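Local coordinates for protein flavin-containing monooxygenase (Allium sativum, PDB 6WPU) that binds FAD and, as a flavin-dependent S-monooxygenase of garlic, probably oxygenates the sulfur of S-allyl-L-cysteine, at residues A[116-119]-A[120-124]; A[211-215]-A[216-220]; A[322-326]-A[327-331]; A[352-355]-A[356-360]; A[412-416]-A[417-421]. All blocks are in the same frame, centred on the assembly; numbering follows the deposited sequence.

Interaction 1 of 5, residues A[116-119]-A[120-124]; sequences RFPG and HEEVL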
# COMPACT_ATOMS: atom_id res chain seq x y z
N ARG A 116 8.78 0.11 -19.37
CA ARG A 116 7.91 -0.93 -18.83
C ARG A 116 7.79 -0.81 -17.32
O ARG A 116 6.71 -1.04 -16.76
CB ARG A 116 8.44 -2.31 -19.21
CG ARG A 116 7.56 -3.42 -18.70
CD ARG A 116 7.58 -4.59 -19.62
NE ARG A 116 6.63 -5.60 -19.18
CZ ARG A 116 6.95 -6.88 -18.97
NH1 ARG A 116 8.20 -7.29 -19.17
NH2 ARG A 116 6.01 -7.73 -18.56
N PHE A 117 8.88 -0.45 -16.64
CA PHE A 117 8.87 -0.16 -15.20
C PHE A 117 9.16 1.32 -15.04
O PHE A 117 10.32 1.71 -14.87
CB PHE A 117 9.89 -1.00 -14.43
CG PHE A 117 9.60 -2.47 -14.39
CD1 PHE A 117 9.88 -3.27 -15.49
CD2 PHE A 117 9.11 -3.07 -13.24
CE1 PHE A 117 9.65 -4.64 -15.45
CE2 PHE A 117 8.87 -4.43 -13.19
CZ PHE A 117 9.14 -5.22 -14.29
N PRO A 118 8.15 2.18 -15.11
CA PRO A 118 8.41 3.62 -15.12
C PRO A 118 8.59 4.19 -13.72
O PRO A 118 8.40 3.51 -12.71
CB PRO A 118 7.15 4.18 -15.78
CG PRO A 118 6.07 3.23 -15.31
CD PRO A 118 6.73 1.87 -15.37
N GLY A 119 8.95 5.46 -13.68
CA GLY A 119 9.05 6.17 -12.43
C GLY A 119 7.69 6.57 -11.89
O GLY A 119 6.69 6.57 -12.60
N HIS A 120 7.69 6.96 -10.61
CA HIS A 120 6.44 7.27 -9.93
C HIS A 120 5.65 8.37 -10.64
O HIS A 120 4.42 8.37 -10.60
CB HIS A 120 6.73 7.68 -8.48
CG HIS A 120 7.74 8.77 -8.36
ND1 HIS A 120 7.42 10.10 -8.53
CD2 HIS A 120 9.07 8.73 -8.11
CE1 HIS A 120 8.50 10.84 -8.38
NE2 HIS A 120 9.52 10.03 -8.12
N GLU A 121 6.34 9.31 -11.30
CA GLU A 121 5.64 10.37 -12.02
C GLU A 121 4.69 9.80 -13.06
O GLU A 121 3.61 10.34 -13.29
CB GLU A 121 6.64 11.32 -12.68
CG GLU A 121 6.80 12.66 -12.00
CD GLU A 121 8.12 13.34 -12.35
OE1 GLU A 121 8.84 13.75 -11.41
OE2 GLU A 121 8.44 13.44 -13.56
N GLU A 122 5.10 8.71 -13.71
CA GLU A 122 4.26 8.12 -14.74
C GLU A 122 3.03 7.47 -14.13
O GLU A 122 1.96 7.48 -14.74
CB GLU A 122 5.08 7.10 -15.54
CG GLU A 122 4.36 6.47 -16.73
CD GLU A 122 4.27 7.37 -17.97
OE1 GLU A 122 3.62 6.95 -18.95
OE2 GLU A 122 4.83 8.49 -17.97
N VAL A 123 3.14 6.93 -12.92
CA VAL A 123 1.97 6.34 -12.28
C VAL A 123 1.00 7.43 -11.86
O VAL A 123 -0.22 7.30 -12.04
CB VAL A 123 2.40 5.47 -11.08
CG1 VAL A 123 1.19 4.82 -10.43
CG2 VAL A 123 3.41 4.44 -11.51
N LEU A 124 1.53 8.53 -11.31
CA LEU A 124 0.67 9.64 -10.92
C LEU A 124 -0.08 10.20 -12.13
O LEU A 124 -1.28 10.47 -12.04
CB LEU A 124 1.49 10.74 -10.25
CG LEU A 124 0.67 11.96 -9.80
CD1 LEU A 124 -0.29 11.56 -8.70
CD2 LEU A 124 1.57 13.11 -9.35
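Pro118 and Glu122 meet where the loop 116-119 runs into the first turn of helix 120-133, with Gly119 as the N-cap residue between them. Glu122 can be followed outward from the helix. Its CB lies 3.6 Å from Pro118 CB and also passes close to the carbonyl oxygen of Gly119, at 3.4 Å between Glu122 CB and Gly119 O. An anti torsion about the first bond (chi1 -175°) directs Glu122 CG past the proline ring, 3.7 Å from Pro118 CB and 3.9 Å from Pro118 CG. The two side chains cross at about a right angle, the glutamate methylenes lying against the CB-CG side of the proline ring. A bend at chi2 then turns the carboxylate away from the proline: OE1 forms a salt bridge with Arg95 and OE2 accepts a hydrogen bond from the backbone N of Asp113, so both oxygens of this buried acid are engaged.

The backbone of the same residue closes the cap. Glu122 N donates to Gly119 O over 2.9 Å, a bent bond (137° at the hydrogen) whose donor stands well above the carbonyl plane. Val123 CG2 approaches the same oxygen more loosely, at 4.1 Å from Gly119 O. Asp113 binds on both sides of this junction, its side chain accepting from Gly119 N.

Pro118 rests on Thr91 and on Arg95 of the short helix 95-98, Val123 reaches Met98 of that helix and lies about 6 Å from the bound FAD, and Phe117 packs on Val425 of helix 416-431.

Interaction 2 of 5, residues A[211-215]-A[216-220]; sequences EPFHD and QVVVI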
# COMPACT_ATOMS: atom_id res chain seq x y z
N GLU A 211 21.97 11.80 -1.85
CA GLU A 211 23.10 12.72 -1.69
C GLU A 211 23.51 12.98 -0.23
O GLU A 211 24.72 13.00 0.04
CB GLU A 211 22.80 14.05 -2.39
CG GLU A 211 22.90 14.02 -3.92
CD GLU A 211 21.63 13.46 -4.60
OE1 GLU A 211 20.72 12.96 -3.90
OE2 GLU A 211 21.55 13.51 -5.85
N PRO A 212 22.61 13.21 0.73
CA PRO A 212 23.07 13.45 2.11
C PRO A 212 23.75 12.26 2.76
O PRO A 212 24.31 12.43 3.85
CB PRO A 212 21.78 13.84 2.86
CG PRO A 212 20.68 13.35 2.03
CD PRO A 212 21.16 13.43 0.61
N PHE A 213 23.73 11.08 2.15
CA PHE A 213 24.43 9.90 2.66
C PHE A 213 25.84 9.77 2.07
O PHE A 213 26.50 8.74 2.28
CB PHE A 213 23.62 8.63 2.38
CG PHE A 213 22.24 8.64 3.00
CD1 PHE A 213 21.17 9.23 2.34
CD2 PHE A 213 22.01 8.06 4.23
CE1 PHE A 213 19.90 9.25 2.92
CE2 PHE A 213 20.76 8.06 4.81
CZ PHE A 213 19.70 8.66 4.15
N HIS A 214 26.28 10.77 1.32
CA HIS A 214 27.60 10.76 0.72
C HIS A 214 28.69 10.39 1.74
O HIS A 214 28.81 11.02 2.79
CB HIS A 214 27.88 12.14 0.12
CG HIS A 214 29.22 12.25 -0.51
ND1 HIS A 214 29.95 13.42 -0.52
CD2 HIS A 214 29.98 11.33 -1.15
CE1 HIS A 214 31.10 13.21 -1.13
NE2 HIS A 214 31.14 11.95 -1.53
N ASP A 215 29.44 9.34 1.44
CA ASP A 215 30.56 8.89 2.28
C ASP A 215 30.11 8.44 3.68
O ASP A 215 30.93 8.36 4.60
CB ASP A 215 31.63 9.97 2.39
CG ASP A 215 32.97 9.42 2.83
OD1 ASP A 215 33.32 8.31 2.38
OD2 ASP A 215 33.67 10.08 3.64
N GLN A 216 28.84 8.15 3.89
CA GLN A 216 28.38 7.65 5.18
C GLN A 216 28.38 6.13 5.17
O GLN A 216 28.35 5.50 4.11
CB GLN A 216 26.96 8.15 5.50
CG GLN A 216 26.81 9.67 5.51
CD GLN A 216 27.79 10.31 6.47
OE1 GLN A 216 27.62 10.24 7.68
NE2 GLN A 216 28.84 10.92 5.93
N VAL A 217 28.39 5.54 6.36
CA VAL A 217 28.14 4.11 6.54
C VAL A 217 26.71 3.94 7.01
O VAL A 217 26.33 4.45 8.08
CB VAL A 217 29.13 3.48 7.53
CG1 VAL A 217 28.77 2.02 7.76
CG2 VAL A 217 30.58 3.61 7.04
N VAL A 218 25.90 3.23 6.22
CA VAL A 218 24.45 3.17 6.39
C VAL A 218 24.03 1.72 6.58
O VAL A 218 24.45 0.84 5.82
CB VAL A 218 23.72 3.78 5.18
CG1 VAL A 218 22.19 3.85 5.44
CG2 VAL A 218 24.28 5.17 4.86
N VAL A 219 23.20 1.48 7.59
CA VAL A 219 22.56 0.19 7.78
C VAL A 219 21.09 0.33 7.41
O VAL A 219 20.41 1.25 7.88
CB VAL A 219 22.74 -0.33 9.21
CG1 VAL A 219 21.99 -1.65 9.40
CG2 VAL A 219 24.24 -0.51 9.52
N ILE A 220 20.61 -0.54 6.52
CA ILE A 220 19.21 -0.59 6.12
C ILE A 220 18.64 -1.88 6.69
O ILE A 220 19.09 -2.97 6.33
CB ILE A 220 19.04 -0.58 4.59
CG1 ILE A 220 19.91 0.50 3.91
CG2 ILE A 220 17.59 -0.43 4.21
CD1 ILE A 220 19.34 1.85 3.92
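Phe213 and Gln216 are joined directly by a backbone bond, Gln216 N to Phe213 O at 2.9 Å, which closes a type II beta turn through His214 and Asp215. The glutamine side chain then folds back over that turn. Its CG lies beside the backbone N (chi1 -58°), 3.4 Å from Phe213 O, and a bend at chi2 brings the amide round to the His214 carbonyl. There Gln216 NE2 donates to His214 O at 3.1 Å in a nearly straight bond (170°), with the oxygen almost in the plane of the amide. One residue thus binds two successive carbonyls of the turn, one through its backbone and one through its side chain.

On the apolar side, Phe213 CD2 touches Val218 CG2 at 3.7 Å, the two side chains crossing at about a right angle. Farther out, Val234 of helix 225-234 packs against both Phe213 and Val218, while Val289 and Met291 of strand 289-292 also bear on the phenylalanine. Asp215 is tied through its backbone to Phe237. The arrangement is a tight turn leading into strand 217-221, which with helix 225-234 and the parallel strand 240-244 makes a beta-alpha-beta unit, consistent with a Rossmann-like domain.

Interaction 3 of 5, residues A[322-326]-A[327-331]; sequences HVFPP and LLAPS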
# COMPACT_ATOMS: atom_id res chain seq x y z
N HIS A 322 -11.73 -9.25 4.14
CA HIS A 322 -10.84 -8.09 4.32
C HIS A 322 -11.53 -6.76 4.02
O HIS A 322 -10.85 -5.74 3.86
CB HIS A 322 -9.56 -8.20 3.47
CG HIS A 322 -8.86 -9.52 3.55
ND1 HIS A 322 -8.01 -9.86 4.58
CD2 HIS A 322 -8.85 -10.58 2.70
CE1 HIS A 322 -7.53 -11.07 4.38
NE2 HIS A 322 -8.02 -11.53 3.25
N VAL A 323 -12.87 -6.74 3.98
CA VAL A 323 -13.59 -5.57 3.50
C VAL A 323 -14.66 -5.10 4.48
O VAL A 323 -14.70 -3.91 4.83
CB VAL A 323 -14.22 -5.86 2.11
CG1 VAL A 323 -15.25 -4.79 1.73
CG2 VAL A 323 -13.13 -5.93 1.06
N PHE A 324 -15.53 -6.02 4.92
CA PHE A 324 -16.78 -5.70 5.63
C PHE A 324 -16.71 -6.07 7.10
O PHE A 324 -16.61 -7.27 7.41
CB PHE A 324 -17.95 -6.43 4.98
CG PHE A 324 -18.44 -5.85 3.69
CD1 PHE A 324 -19.05 -4.60 3.66
CD2 PHE A 324 -18.33 -6.57 2.51
CE1 PHE A 324 -19.54 -4.07 2.46
CE2 PHE A 324 -18.82 -6.05 1.31
CZ PHE A 324 -19.43 -4.79 1.29
N PRO A 325 -16.83 -5.13 8.03
CA PRO A 325 -17.08 -5.51 9.43
C PRO A 325 -18.43 -6.18 9.56
O PRO A 325 -19.46 -5.57 9.24
CB PRO A 325 -17.07 -4.16 10.17
CG PRO A 325 -16.42 -3.18 9.22
CD PRO A 325 -16.74 -3.68 7.83
N PRO A 326 -18.47 -7.45 10.01
CA PRO A 326 -19.73 -8.20 9.97
C PRO A 326 -20.89 -7.49 10.66
O PRO A 326 -21.99 -7.46 10.11
CB PRO A 326 -19.38 -9.52 10.67
CG PRO A 326 -17.90 -9.69 10.39
CD PRO A 326 -17.34 -8.29 10.47
N LEU A 327 -20.65 -6.89 11.82
CA LEU A 327 -21.74 -6.24 12.55
C LEU A 327 -22.19 -4.94 11.90
O LEU A 327 -23.31 -4.50 12.16
CB LEU A 327 -21.33 -5.98 13.99
CG LEU A 327 -21.24 -7.25 14.83
CD1 LEU A 327 -20.88 -6.95 16.27
CD2 LEU A 327 -22.56 -8.01 14.72
N LEU A 328 -21.37 -4.32 11.05
CA LEU A 328 -21.67 -3.02 10.47
C LEU A 328 -21.81 -3.08 8.95
O LEU A 328 -21.85 -2.03 8.31
CB LEU A 328 -20.59 -2.01 10.84
CG LEU A 328 -20.35 -1.75 12.33
CD1 LEU A 328 -19.08 -0.92 12.52
CD2 LEU A 328 -21.55 -1.05 12.92
N ALA A 329 -21.89 -4.27 8.37
CA ALA A 329 -21.94 -4.43 6.93
C ALA A 329 -23.38 -4.30 6.44
O ALA A 329 -24.29 -4.78 7.11
CB ALA A 329 -21.39 -5.79 6.51
N PRO A 330 -23.61 -3.68 5.27
CA PRO A 330 -22.60 -3.13 4.37
C PRO A 330 -22.35 -1.62 4.50
O PRO A 330 -21.67 -1.05 3.65
CB PRO A 330 -23.19 -3.41 3.00
CG PRO A 330 -24.71 -3.20 3.23
CD PRO A 330 -24.96 -3.70 4.64
N SER A 331 -22.90 -0.98 5.54
CA SER A 331 -22.79 0.47 5.65
C SER A 331 -21.36 0.92 5.96
O SER A 331 -21.03 2.10 5.79
CB SER A 331 -23.79 0.98 6.70
OG SER A 331 -23.38 0.69 8.02
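A compact turn in the connection between strands 315-317 and 332-334, rich in proline and ending in a cis peptide bond before Pro330, brings Phe324 against Ala329 and Pro330. Just before it, Val323 and Phe324 both face Tyr320 in a classic beta bulge. The turn is fastened by one backbone bond, Leu328 N to Pro325 O at 2.9 Å, with the donor well above the carbonyl plane. The methyl of Ala329 approaches the same oxygen from the other side of that plane, with Ala329 CB 3.4 Å from Pro325 O. Separately, Pro325 CB and Leu328 CB come within 4.2 Å of each other.

The Phe324 side chain leans on the returning chain along its length. Phe324 CB lies 3.8 Å from Ala329 CB, and the same methyl reaches CD1 of the Phe324 ring at 3.9 Å. Farther out, Phe324 CE1 lies 3.7 Å from Pro330 CB and equally close to its CA. With CG beside the backbone N (chi1 -76°), the ring is carried alongside Ala329 to the proline. The Val323 CG1 methyl covers one face of the ring near its rim.

Beyond the turn, Trp353 of helix 343-358 meets the Phe324 ring edge-to-face, Pro326 and Ala329 touch Met370 of helix 367-383, and Pro325 packs on Leu332 and Phe334 of strand 332-334.

Interaction 4 of 5, residues A[352-355]-A[356-360]; sequences KWIA and AVLSG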
# COMPACT_ATOMS: atom_id res chain seq x y z
N LYS A 352 -16.14 -2.64 -6.76
CA LYS A 352 -17.20 -3.18 -7.60
C LYS A 352 -18.12 -4.08 -6.78
O LYS A 352 -19.35 -4.03 -6.92
CB LYS A 352 -16.57 -3.94 -8.77
CG LYS A 352 -17.46 -4.12 -9.99
CD LYS A 352 -16.72 -4.90 -11.09
CE LYS A 352 -15.56 -4.10 -11.69
NZ LYS A 352 -16.04 -2.97 -12.55
N TRP A 353 -17.54 -4.89 -5.90
CA TRP A 353 -18.33 -5.75 -5.02
C TRP A 353 -19.14 -4.91 -4.03
O TRP A 353 -20.35 -5.14 -3.86
CB TRP A 353 -17.38 -6.69 -4.28
CG TRP A 353 -18.02 -7.70 -3.39
CD1 TRP A 353 -19.14 -8.45 -3.66
CD2 TRP A 353 -17.58 -8.08 -2.09
NE1 TRP A 353 -19.43 -9.27 -2.59
CE2 TRP A 353 -18.48 -9.07 -1.61
CE3 TRP A 353 -16.52 -7.68 -1.26
CZ2 TRP A 353 -18.34 -9.66 -0.36
CZ3 TRP A 353 -16.38 -8.27 -0.02
CH2 TRP A 353 -17.29 -9.26 0.42
N ILE A 354 -18.49 -3.94 -3.39
CA ILE A 354 -19.17 -3.09 -2.42
C ILE A 354 -20.36 -2.39 -3.06
O ILE A 354 -21.46 -2.37 -2.51
CB ILE A 354 -18.19 -2.07 -1.81
CG1 ILE A 354 -17.14 -2.76 -0.93
CG2 ILE A 354 -18.95 -1.01 -0.99
CD1 ILE A 354 -15.99 -1.81 -0.60
N ALA A 355 -20.16 -1.81 -4.25
CA ALA A 355 -21.22 -1.06 -4.91
C ALA A 355 -22.41 -1.95 -5.23
O ALA A 355 -23.57 -1.56 -5.03
CB ALA A 355 -20.69 -0.40 -6.19
N ALA A 356 -22.15 -3.18 -5.71
CA ALA A 356 -23.22 -4.10 -6.04
C ALA A 356 -23.96 -4.57 -4.79
O ALA A 356 -25.17 -4.82 -4.84
CB ALA A 356 -22.67 -5.28 -6.82
N VAL A 357 -23.25 -4.72 -3.67
CA VAL A 357 -23.92 -5.03 -2.41
C VAL A 357 -24.82 -3.86 -1.98
O VAL A 357 -26.01 -4.04 -1.70
CB VAL A 357 -22.88 -5.37 -1.32
CG1 VAL A 357 -23.54 -5.42 0.05
CG2 VAL A 357 -22.20 -6.69 -1.63
N LEU A 358 -24.26 -2.64 -1.95
CA LEU A 358 -25.03 -1.48 -1.52
C LEU A 358 -26.27 -1.26 -2.37
O LEU A 358 -27.30 -0.78 -1.86
CB LEU A 358 -24.15 -0.22 -1.54
CG LEU A 358 -23.11 -0.20 -0.42
CD1 LEU A 358 -22.19 0.99 -0.54
CD2 LEU A 358 -23.82 -0.21 0.93
N SER A 359 -26.20 -1.58 -3.66
CA SER A 359 -27.33 -1.40 -4.56
C SER A 359 -28.34 -2.54 -4.47
O SER A 359 -29.38 -2.47 -5.13
CB SER A 359 -26.86 -1.28 -6.01
OG SER A 359 -26.56 -2.57 -6.55
N GLY A 360 -28.05 -3.57 -3.68
CA GLY A 360 -28.93 -4.72 -3.61
C GLY A 360 -28.82 -5.68 -4.77
O GLY A 360 -29.51 -6.71 -4.77
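Four successive i to i+4 bonds carry helix 343-358 through its last turn, from Ala356 N to Lys352 O (3.2 Å) up to Ser359 N to Ala355 O (3.0 Å); the one from Leu358 N to Ile354 O is the straightest.

One turn apart on the helix, Trp353 and Val357 lie side by side and point the same way. The valine CG2 methyl sits over one face of the indole, 4.2 Å from the centroid of the five-membered ring and 25° off its normal, a CH-pi contact. Its nearest ring atom is NE1, with Val357 CG2 at 3.9 Å from Trp353 NE1. The indole is set up for this by CG standing anti to the backbone N (chi1 -176°). Next to this pair, Ile354 and Leu358 also run alongside each other, with Ile354 CG2 3.8 Å from Leu358 CD1; the leucine CG leans on the Ile354 carbonyl as well, 3.4 Å from Ile354 O.

The helix ends in a Schellman motif: Gly360 takes a positive phi (78°), and two bonds run back into the last turn, one of them from Gly360 N to Val357 O at 2.9 Å. The Ala355 carbonyl, besides its helix bond, accepts from His46, and the Ser359 hydroxyl pairs with Glu44 and with the backbone N of Arg361, linking the helix end to the chain that follows.

Around the rest of the indole, Trp404 of helix 398-409 meets the ring edge-to-face, and Leu405 and Cys409 of the same helix touch it. On another flank of helix 343-358, Lys352 forms a salt bridge with Glu40 of helix 32-43, and Ala355 packs on Leu41.

Interaction 5 of 5, residues A[412-416]-A[417-421]; sequences SCIEE and WRRLM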
# COMPACT_ATOMS: atom_id res chain seq x y z
N SER A 412 -15.39 -10.33 -15.36
CA SER A 412 -14.39 -11.24 -15.90
C SER A 412 -13.31 -11.52 -14.86
O SER A 412 -13.05 -10.70 -13.97
CB SER A 412 -13.74 -10.64 -17.15
OG SER A 412 -14.68 -10.59 -18.20
N CYS A 413 -12.70 -12.70 -14.96
CA CYS A 413 -11.60 -13.11 -14.10
C CYS A 413 -10.28 -12.48 -14.56
O CYS A 413 -10.17 -11.96 -15.67
CB CYS A 413 -11.49 -14.64 -14.08
SG CYS A 413 -12.86 -15.52 -13.21
N ILE A 414 -9.28 -12.52 -13.67
CA ILE A 414 -7.98 -11.96 -14.00
C ILE A 414 -7.39 -12.71 -15.20
O ILE A 414 -7.49 -13.95 -15.30
CB ILE A 414 -7.04 -12.02 -12.78
CG1 ILE A 414 -7.56 -11.10 -11.67
CG2 ILE A 414 -5.61 -11.64 -13.15
CD1 ILE A 414 -7.70 -9.64 -12.08
N GLU A 415 -6.80 -11.96 -16.13
CA GLU A 415 -6.23 -12.54 -17.34
C GLU A 415 -5.07 -13.47 -16.98
O GLU A 415 -4.36 -13.26 -15.99
CB GLU A 415 -5.75 -11.44 -18.29
CG GLU A 415 -6.71 -10.28 -18.55
CD GLU A 415 -6.49 -9.12 -17.58
OE1 GLU A 415 -6.19 -9.38 -16.40
OE2 GLU A 415 -6.59 -7.95 -18.01
N GLU A 416 -4.89 -14.51 -17.80
CA GLU A 416 -3.81 -15.46 -17.55
C GLU A 416 -2.44 -14.81 -17.70
O GLU A 416 -1.53 -15.08 -16.91
CB GLU A 416 -3.92 -16.67 -18.48
CG GLU A 416 -4.82 -17.76 -17.95
CD GLU A 416 -6.27 -17.55 -18.35
OE1 GLU A 416 -6.52 -16.64 -19.17
OE2 GLU A 416 -7.14 -18.30 -17.85
N TRP A 417 -2.28 -13.95 -18.71
CA TRP A 417 -1.01 -13.26 -18.88
C TRP A 417 -0.66 -12.43 -17.64
O TRP A 417 0.52 -12.25 -17.32
CB TRP A 417 -1.04 -12.38 -20.14
CG TRP A 417 -2.01 -11.23 -20.09
CD1 TRP A 417 -3.22 -11.15 -20.71
CD2 TRP A 417 -1.85 -9.97 -19.38
NE1 TRP A 417 -3.82 -9.95 -20.44
CE2 TRP A 417 -3.01 -9.21 -19.62
CE3 TRP A 417 -0.84 -9.43 -18.57
CZ2 TRP A 417 -3.19 -7.93 -19.07
CZ3 TRP A 417 -1.02 -8.17 -18.01
CH2 TRP A 417 -2.19 -7.43 -18.28
N ARG A 418 -1.67 -11.93 -16.92
CA ARG A 418 -1.40 -11.10 -15.75
C ARG A 418 -0.95 -11.95 -14.57
O ARG A 418 -0.05 -11.55 -13.83
CB ARG A 418 -2.64 -10.27 -15.39
CG ARG A 418 -2.31 -8.98 -14.61
CD ARG A 418 -3.56 -8.27 -14.06
NE ARG A 418 -4.43 -7.66 -15.07
CZ ARG A 418 -4.57 -6.35 -15.25
NH1 ARG A 418 -3.87 -5.50 -14.50
NH2 ARG A 418 -5.41 -5.88 -16.18
N ARG A 419 -1.55 -13.14 -14.41
CA ARG A 419 -1.04 -14.07 -13.41
C ARG A 419 0.40 -14.45 -13.71
O ARG A 419 1.26 -14.46 -12.81
CB ARG A 419 -1.92 -15.32 -13.35
CG ARG A 419 -3.23 -15.16 -12.56
CD ARG A 419 -4.03 -16.45 -12.66
NE ARG A 419 -5.31 -16.42 -11.96
CZ ARG A 419 -5.47 -16.85 -10.71
NH1 ARG A 419 -4.43 -17.32 -10.03
NH2 ARG A 419 -6.67 -16.80 -10.14
N LEU A 420 0.69 -14.75 -14.98
CA LEU A 420 2.03 -15.20 -15.35
C LEU A 420 3.06 -14.08 -15.22
O LEU A 420 4.19 -14.32 -14.78
CB LEU A 420 2.01 -15.78 -16.77
CG LEU A 420 1.19 -17.05 -16.97
CD1 LEU A 420 1.13 -17.44 -18.44
CD2 LEU A 420 1.75 -18.20 -16.11
N MET A 421 2.70 -12.86 -15.63
CA MET A 421 3.64 -11.75 -15.49
C MET A 421 4.00 -11.53 -14.03
O MET A 421 5.17 -11.28 -13.70
CB MET A 421 3.05 -10.47 -16.08
CG MET A 421 3.37 -10.19 -17.52
SD MET A 421 2.80 -8.52 -17.93
CE MET A 421 2.74 -8.62 -19.71
O HOH W 1 -7.87 -15.58 -13.38
O HOH W 2 -4.50 -14.45 -20.77
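The charged pair is Glu415 and Arg418, which form a side-on, two-pronged salt bridge. Arg418 NE donates to Glu415 OE1 at 2.8 Å, and NH2 donates to Glu415 OE2 at 3.0 Å, both nearly straight and close to the guanidinium plane. OE2 uses its syn lone pair; OE1 is also met on the syn side, but from out of the carboxylate plane. Arg418 NH1 binds the carbonyls of Val97 and Gly99.

Among the backbone bonds, Arg419 N to Glu415 O (3.2 Å) and Leu420 N to Glu416 O (3.0 Å) open helix 416-431. Glu415 is the N-cap residue, and its side chain reaches forward to the first turn.

Aromatic contact comes from Trp417, whose five-membered ring takes Glu415 CB over one face, 3.6 Å from the centroid, in a CH-pi contact. The indole CG sits between the backbone N and the carbonyl carbon (chi1 66°), which turns the ring back over the cap residue; Phe453 and Ala449 of helix 443-453 lie against it.

The apolar contact is Ile414 CG2 to Arg418 CB, 4.0 Å. A water links Ile414 O, on an unusually short leg, to Arg419 NE, while Arg419 NH2 forms salt bridges with Asp400 and Asp403 of helix 398-409.

In the fold
All five contacts join adjoining segments, so they follow in series along the chain and none encloses or crosses another. Interaction 1 starts helix 120-133 close to the FAD. Interaction 2 turns the chain into strand 217-221 of the second, mixed sheet and lies remote from interactions 3 and 4, about 46 and 50 Å away between centres. Interaction 3 closes a turn leading to strand 332-334, the edge of the five-stranded parallel sheet, and packs on interaction 4, which ends helix 343-358, with Pro330 CB 3.6 Å from Val357 CG1. Interaction 5 opens helix 416-431 and returns to interaction 1, where Arg116 NH2 lies 3.4 Å from Met421 SD, joining late and early parts of the chain.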